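Local coordinates for guanine deaminase (PDB 6OHC), which catalyses the zinc-dependent hydrolytic deamination of guanine to xanthine and ammonia in purine degradation, at residues K319-M324 and G367-G372; S14-T19 and L73-F78; T339-Y344 and M417-D422. All coordinates share one frame; numbering follows the deposited sequence.

Interaction 1 of 3, residues K319-M324 and G367-G372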
# COMPACT_ATOMS: atom_id res chain seq x y z
N LYS B 319 -11.80 -22.30 -13.89
CA LYS B 319 -12.26 -21.50 -15.06
C LYS B 319 -13.38 -20.54 -14.61
O LYS B 319 -14.41 -20.40 -15.34
CB LYS B 319 -12.72 -22.41 -16.21
CG LYS B 319 -11.70 -23.44 -16.72
N VAL B 320 -13.21 -19.89 -13.46
CA VAL B 320 -14.14 -18.84 -12.95
C VAL B 320 -13.59 -17.45 -13.28
O VAL B 320 -12.50 -17.12 -12.85
CB VAL B 320 -14.38 -18.99 -11.43
CG1 VAL B 320 -15.24 -17.86 -10.92
CG2 VAL B 320 -15.01 -20.35 -11.11
N LYS B 321 -14.37 -16.62 -13.96
CA LYS B 321 -14.01 -15.21 -14.27
C LYS B 321 -13.73 -14.44 -12.98
O LYS B 321 -14.55 -14.53 -12.05
CB LYS B 321 -15.15 -14.59 -15.08
CG LYS B 321 -15.26 -15.14 -16.50
CD LYS B 321 -16.20 -14.37 -17.40
CE LYS B 321 -17.67 -14.57 -17.08
NZ LYS B 321 -17.91 -15.89 -16.47
N VAL B 322 -12.59 -13.75 -12.93
CA VAL B 322 -12.19 -12.85 -11.81
C VAL B 322 -11.88 -11.45 -12.33
O VAL B 322 -11.20 -11.32 -13.36
CB VAL B 322 -10.97 -13.41 -11.05
CG1 VAL B 322 -10.56 -12.48 -9.91
CG2 VAL B 322 -11.29 -14.81 -10.54
N GLY B 323 -12.41 -10.43 -11.66
CA GLY B 323 -12.04 -9.01 -11.81
C GLY B 323 -11.53 -8.45 -10.48
O GLY B 323 -11.69 -9.13 -9.45
N MET B 324 -10.88 -7.30 -10.49
CA MET B 324 -10.35 -6.66 -9.27
C MET B 324 -11.42 -5.66 -8.79
O MET B 324 -12.00 -5.01 -9.64
CB MET B 324 -9.01 -5.93 -9.50
CG MET B 324 -7.94 -6.79 -10.10
SD MET B 324 -7.70 -8.26 -9.06
CE MET B 324 -7.17 -7.61 -7.48
N GLY B 367 -10.92 -7.99 -16.39
CA GLY B 367 -11.99 -7.43 -15.56
C GLY B 367 -13.22 -7.16 -16.41
O GLY B 367 -14.31 -7.39 -15.94
N ALA B 368 -13.01 -6.62 -17.61
CA ALA B 368 -14.06 -6.40 -18.61
C ALA B 368 -14.72 -7.75 -18.91
O ALA B 368 -15.95 -7.77 -18.86
CB ALA B 368 -13.49 -5.73 -19.84
N LYS B 369 -13.95 -8.84 -19.09
CA LYS B 369 -14.55 -10.19 -19.29
C LYS B 369 -15.40 -10.55 -18.07
O LYS B 369 -16.52 -10.99 -18.29
CB LYS B 369 -13.56 -11.33 -19.56
CG LYS B 369 -14.27 -12.67 -19.71
CD LYS B 369 -13.61 -13.71 -20.59
CE LYS B 369 -14.53 -14.86 -21.01
NZ LYS B 369 -15.61 -14.50 -21.99
N SER B 370 -14.89 -10.37 -16.84
CA SER B 370 -15.65 -10.72 -15.62
C SER B 370 -16.98 -9.94 -15.54
O SER B 370 -17.92 -10.48 -14.95
CB SER B 370 -14.81 -10.55 -14.36
OG SER B 370 -14.72 -9.19 -13.99
N LEU B 371 -17.07 -8.73 -16.10
CA LEU B 371 -18.35 -7.94 -16.12
C LEU B 371 -19.18 -8.21 -17.40
O LEU B 371 -20.24 -7.59 -17.56
CB LEU B 371 -18.01 -6.45 -16.00
CG LEU B 371 -17.40 -5.98 -14.69
CD1 LEU B 371 -17.36 -4.47 -14.69
CD2 LEU B 371 -18.17 -6.48 -13.47
N GLY B 372 -18.71 -9.09 -18.28
CA GLY B 372 -19.34 -9.36 -19.58
C GLY B 372 -19.28 -8.17 -20.50
O GLY B 372 -20.21 -8.01 -21.29
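K321 and K369 meet through the aliphatic parts of their chains, and the pair illustrates how two lysines can pack without bringing their charges together. The chains cross at about a right angle, with K321 CD set against K369 CG at 3.5 Å, a tighter fit than is usual for two carbons. K321 CD also lies 3.5 Å from K369 O, so the chain rests on the backbone of the helix as well as on its neighbour's methylenes. Beyond this crossing K321 bends at chi3 and chi4, and its ammonium group is hydrogen-bonded to K292 O, leaving K321 NZ 6.1 Å from K369 NZ. Nearer the backbone, K321 CB sits over S370 CA at 3.9 Å.

S370 makes the second half of the contact. Its hydroxyl is placed between the backbone N and the carbonyl carbon (chi1 78°), from where OG donates back to G367 O at 2.7 Å, tilted 21° out of the carbonyl plane. G367 O also takes the N-H of L371, so one carbonyl grips two donors at the helix end. Turned this way, OG presses on the strand 3.5 Å from G323 CA, where no side chain intervenes, and G323 and G367 bring their alpha carbons 4.1 Å apart.

S370 O is bound by S294 OG and L371 O by W233 NE1, tying the helix end to two further barrel strands. Strand 321-324 is the eighth strand of the amidohydrolase TIM barrel, and the short helix packed here against its inward-facing glycine is consistent with a plug in the barrel floor, away from the zinc.

Interaction 2 of 3, residues S14-T19 and L73-F78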
# COMPACT_ATOMS: atom_id res chain seq x y z
N SER B 14 2.94 5.60 -26.85
CA SER B 14 3.23 4.16 -26.69
C SER B 14 2.00 3.49 -26.12
O SER B 14 1.49 4.01 -25.12
CB SER B 14 4.47 3.93 -25.83
OG SER B 14 5.60 4.62 -26.38
N PHE B 15 1.55 2.40 -26.70
CA PHE B 15 0.29 1.73 -26.29
C PHE B 15 0.61 0.32 -25.82
O PHE B 15 1.49 -0.33 -26.40
CB PHE B 15 -0.76 1.71 -27.43
CG PHE B 15 -1.24 3.06 -27.89
CD1 PHE B 15 -0.46 3.85 -28.75
CD2 PHE B 15 -2.48 3.54 -27.50
CE1 PHE B 15 -0.91 5.11 -29.15
CE2 PHE B 15 -2.92 4.79 -27.90
CZ PHE B 15 -2.16 5.58 -28.74
N ILE B 16 -0.14 -0.16 -24.84
CA ILE B 16 -0.16 -1.60 -24.45
C ILE B 16 -1.61 -2.01 -24.22
O ILE B 16 -2.38 -1.23 -23.61
CB ILE B 16 0.80 -1.96 -23.30
CG1 ILE B 16 0.22 -3.02 -22.39
CG2 ILE B 16 1.25 -0.75 -22.49
CD1 ILE B 16 0.91 -4.28 -22.47
N ASP B 17 -1.97 -3.16 -24.76
CA ASP B 17 -3.28 -3.82 -24.52
C ASP B 17 -3.12 -5.32 -24.70
O ASP B 17 -2.07 -5.78 -25.20
CB ASP B 17 -4.36 -3.24 -25.42
CG ASP B 17 -4.19 -3.53 -26.92
OD1 ASP B 17 -3.05 -3.80 -27.35
OD2 ASP B 17 -5.22 -3.46 -27.65
N VAL B 18 -4.09 -6.06 -24.20
CA VAL B 18 -4.25 -7.51 -24.43
C VAL B 18 -5.37 -7.65 -25.48
O VAL B 18 -6.45 -7.07 -25.30
CB VAL B 18 -4.51 -8.27 -23.13
CG1 VAL B 18 -4.58 -9.78 -23.36
CG2 VAL B 18 -3.44 -7.98 -22.10
N THR B 19 -5.08 -8.38 -26.55
CA THR B 19 -5.84 -8.34 -27.82
C THR B 19 -6.93 -9.38 -27.79
O THR B 19 -7.77 -9.28 -28.64
CB THR B 19 -4.93 -8.52 -29.03
OG1 THR B 19 -4.20 -9.72 -28.78
CG2 THR B 19 -4.02 -7.33 -29.21
N LEU B 73 2.78 6.20 -21.42
CA LEU B 73 2.18 4.91 -21.80
C LEU B 73 0.65 5.04 -21.81
O LEU B 73 0.11 5.59 -20.88
CB LEU B 73 2.66 3.85 -20.83
CG LEU B 73 2.91 2.52 -21.52
CD1 LEU B 73 4.10 2.62 -22.46
CD2 LEU B 73 3.16 1.42 -20.51
N ILE B 74 -0.02 4.54 -22.86
CA ILE B 74 -1.50 4.64 -23.02
C ILE B 74 -2.06 3.23 -22.91
O ILE B 74 -1.59 2.35 -23.61
CB ILE B 74 -1.83 5.32 -24.35
CG1 ILE B 74 -1.12 6.67 -24.45
CG2 ILE B 74 -3.34 5.43 -24.55
CD1 ILE B 74 -1.34 7.40 -25.78
N VAL B 75 -2.98 3.03 -21.98
CA VAL B 75 -3.59 1.71 -21.68
C VAL B 75 -5.11 1.85 -21.72
O VAL B 75 -5.67 2.93 -21.65
CB VAL B 75 -3.09 1.21 -20.32
CG1 VAL B 75 -1.58 1.12 -20.30
CG2 VAL B 75 -3.59 2.10 -19.16
N PRO B 76 -5.84 0.74 -21.84
CA PRO B 76 -7.29 0.78 -21.75
C PRO B 76 -7.68 1.14 -20.31
O PRO B 76 -6.88 0.91 -19.41
CB PRO B 76 -7.75 -0.63 -22.09
CG PRO B 76 -6.49 -1.35 -22.63
CD PRO B 76 -5.30 -0.60 -22.08
N GLY B 77 -8.85 1.75 -20.16
CA GLY B 77 -9.34 2.20 -18.86
C GLY B 77 -9.49 1.02 -17.92
O GLY B 77 -9.89 -0.05 -18.37
N PHE B 78 -9.16 1.23 -16.66
CA PHE B 78 -9.21 0.19 -15.61
C PHE B 78 -10.66 -0.11 -15.26
O PHE B 78 -11.52 0.77 -15.33
CB PHE B 78 -8.38 0.65 -14.42
CG PHE B 78 -6.94 0.95 -14.75
CD1 PHE B 78 -6.20 0.11 -15.56
CD2 PHE B 78 -6.33 2.09 -14.27
CE1 PHE B 78 -4.87 0.41 -15.87
CE2 PHE B 78 -5.01 2.39 -14.59
CZ PHE B 78 -4.27 1.54 -15.36
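I74 is held by S14 and I16 through two backbone hydrogen bonds: I74 N donates to S14 O at 2.8 Å, and I16 N donates to I74 O at 3.1 Å. One residue serving two partners on the facing strand, through its N-H and its C=O, is the signature of a parallel beta pair, and strands 14-18 and 73-76 run in the same sense at 28° to each other. F15 CA adds a C-H...O contact to I74 O. The pair joins the N-terminal beta region to the beginning of strand 73-84, which runs on to H82 and H84, probable zinc ligands of the amidohydrolase barrel. Polar side chains look elsewhere: D17 forms a salt bridge with R33, and S14 OG bonds to E36 O.

On one face of the pair F15 and I74 lie side by side and point the same way. Both have their gamma atom anti to the carbonyl carbon, and in I74 this, with an extended chi2 of 177°, carries CD1 over the face of the phenyl ring, 4.0 Å from its centroid and 30° off the normal, a CH-pi contact. I74 CG2 lies on the same side of the ring, above its CD2-CE2 rim, 3.4 Å from F15 CE2. F50 and F380 meet the same ring edge-to-face, adding two aromatic neighbours to the aliphatic one.

On the face of S14 and L73 the contacts between the strands are carbon to carbon. I16 CG2 packs on L73 CD2 at 3.5 Å, while L73 CD1 reaches S14 CB at 3.6 Å. F360 of helix 356-363 lies over I16 and V75.

Where the pairing ends the chemistry changes: P76 has no N-H to give to I16 O, and its ring CD packs 3.4 Å from that oxygen.

Interaction 3 of 3, residues T339-Y344 and M417-D422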
# COMPACT_ATOMS: atom_id res chain seq x y z
N THR B 339 -4.20 -1.54 -5.90
CA THR B 339 -5.06 -2.73 -5.71
C THR B 339 -4.29 -3.96 -6.17
O THR B 339 -4.35 -4.98 -5.49
CB THR B 339 -6.38 -2.60 -6.47
OG1 THR B 339 -6.98 -1.42 -5.97
CG2 THR B 339 -7.27 -3.80 -6.28
N LEU B 340 -3.65 -3.85 -7.35
CA LEU B 340 -2.84 -4.95 -7.92
C LEU B 340 -1.66 -5.19 -7.01
O LEU B 340 -1.33 -6.35 -6.83
CB LEU B 340 -2.41 -4.58 -9.34
CG LEU B 340 -3.58 -4.52 -10.32
CD1 LEU B 340 -3.15 -3.86 -11.64
CD2 LEU B 340 -4.18 -5.91 -10.57
N ASN B 341 -1.08 -4.14 -6.44
CA ASN B 341 0.03 -4.28 -5.48
C ASN B 341 -0.45 -5.19 -4.33
O ASN B 341 0.37 -6.06 -3.88
CB ASN B 341 0.58 -2.94 -4.98
CG ASN B 341 1.85 -3.11 -4.15
OD1 ASN B 341 2.79 -3.77 -4.57
ND2 ASN B 341 1.89 -2.57 -2.94
N GLU B 342 -1.69 -5.00 -3.83
CA GLU B 342 -2.18 -5.75 -2.64
C GLU B 342 -2.45 -7.19 -3.06
O GLU B 342 -2.21 -8.12 -2.26
CB GLU B 342 -3.44 -5.12 -2.05
CG GLU B 342 -3.23 -3.69 -1.57
CD GLU B 342 -2.20 -3.60 -0.47
OE1 GLU B 342 -2.33 -4.35 0.49
OE2 GLU B 342 -1.29 -2.77 -0.58
N ALA B 343 -2.91 -7.36 -4.28
CA ALA B 343 -3.18 -8.66 -4.90
C ALA B 343 -1.87 -9.46 -4.92
O ALA B 343 -1.88 -10.61 -4.53
CB ALA B 343 -3.76 -8.44 -6.29
N TYR B 344 -0.78 -8.84 -5.36
CA TYR B 344 0.58 -9.42 -5.39
C TYR B 344 0.95 -9.94 -4.00
O TYR B 344 1.44 -11.07 -3.91
CB TYR B 344 1.58 -8.41 -5.92
CG TYR B 344 2.98 -8.95 -6.05
CD1 TYR B 344 3.42 -9.57 -7.21
CD2 TYR B 344 3.86 -8.89 -4.98
CE1 TYR B 344 4.70 -10.07 -7.32
CE2 TYR B 344 5.14 -9.39 -5.07
CZ TYR B 344 5.57 -9.98 -6.25
OH TYR B 344 6.84 -10.45 -6.34
N MET B 417 2.31 -0.94 -13.34
CA MET B 417 1.02 -1.55 -12.99
C MET B 417 0.96 -1.87 -11.49
O MET B 417 -0.24 -1.97 -11.04
CB MET B 417 0.71 -2.79 -13.82
CG MET B 417 0.35 -2.44 -15.27
SD MET B 417 -0.87 -1.07 -15.60
CE MET B 417 -2.29 -1.62 -14.64
N THR B 418 2.07 -2.04 -10.73
CA THR B 418 1.93 -2.47 -9.32
C THR B 418 2.62 -1.54 -8.32
O THR B 418 2.24 -1.66 -7.17
CB THR B 418 2.34 -3.94 -9.16
OG1 THR B 418 3.75 -4.05 -9.22
CG2 THR B 418 1.61 -4.86 -10.11
N LEU B 419 3.52 -0.62 -8.70
CA LEU B 419 4.14 0.34 -7.71
C LEU B 419 3.84 1.83 -8.02
O LEU B 419 4.38 2.67 -7.36
CB LEU B 419 5.63 0.07 -7.72
CG LEU B 419 6.02 -1.41 -7.66
CD1 LEU B 419 7.49 -1.56 -7.88
CD2 LEU B 419 5.61 -2.02 -6.33
N GLY B 420 2.92 2.11 -8.94
CA GLY B 420 2.40 3.47 -9.19
C GLY B 420 1.24 3.80 -8.26
O GLY B 420 0.74 2.92 -7.49
N ASP B 421 0.84 5.07 -8.28
CA ASP B 421 -0.36 5.57 -7.59
C ASP B 421 -1.10 6.51 -8.54
O ASP B 421 -0.87 6.40 -9.71
CB ASP B 421 0.01 6.12 -6.22
CG ASP B 421 0.87 7.38 -6.23
OD1 ASP B 421 0.68 8.22 -7.13
OD2 ASP B 421 1.67 7.53 -5.30
N ASP B 422 -1.95 7.40 -8.03
CA ASP B 422 -2.78 8.33 -8.83
C ASP B 422 -1.86 9.27 -9.61
O ASP B 422 -2.30 9.77 -10.70
CB ASP B 422 -3.78 9.09 -7.97
CG ASP B 422 -3.11 9.81 -6.81
OD1 ASP B 422 -2.73 9.16 -5.84
OD2 ASP B 422 -2.95 11.04 -6.90
O HOH W 1 4.31 -4.99 -6.57
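Helix 336-348 packs sidelong on the C-terminal end of helix 409-418, a buried contact in the helical layer outside the barrel in which L340 and N341 meet M417 and T418. It has an apolar half and a polar half, and only a water links the polar side chains.

The apolar half belongs to L340. Its side chain and that of M417 run side by side in the same direction, with L340 CD1 3.8 Å from M417 CE. M417 is bent at both chi2 and chi3, a fold that brings its terminal methyl back to the leucine branch. The same L340 methyl, CD1, lies 3.5 Å from M417 O, so it also packs against that carbonyl oxygen, and L340 CB rests 4.1 Å from T418 CG2.

The polar half turns on N341. The backbones bring N341 CB to 3.0 Å from T418 O, a tight approach. With CG anti to the backbone N (chi1 -172°), the carboxamide turns OD1 toward T418 and the water. N341 OD1 and T418 O are both acceptors and make no bond to each other. A water donates to N341 OD1 at 2.8 Å and to T418 OG1 at 2.9 Å, linking the two side chains. T418 OG1 is also bonded to F414 O one turn back, so the hydroxyl donates within its helix and accepts from the water. L419 CD2 closes this side, 3.8 Å from N341 OD1.

Around the pair, A359 and A363 of helix 356-363 touch L340, M324 of strand 321-324 supports L340 from the barrel side, and Y304 of the second subunit packs on N341 and L419, so the contact lies between the barrel wall and the dimer interface.

In the fold
The three contacts compare a helix end against a barrel strand, a parallel strand pair and outer helices. Interactions 2 and 3 are largely buried; interaction 2 is the only one with direct hydrogen bonds across it. Interactions 1 and 3 are joined by packing, in interaction 1 partly backbone to backbone at two glycines, in interaction 3 with one bridging water. Interaction 1 is only partly buried, reaching the solvent side at its lysines. Strand 321-324 leads on to helix 336-348, and M324 packs on T339, L340 and A343. Interaction 2 touches interaction 3 where F78 meets M417, but stays about 7 Å from interaction 1 at the nearest atoms. Interaction 3 alone adjoins the second subunit.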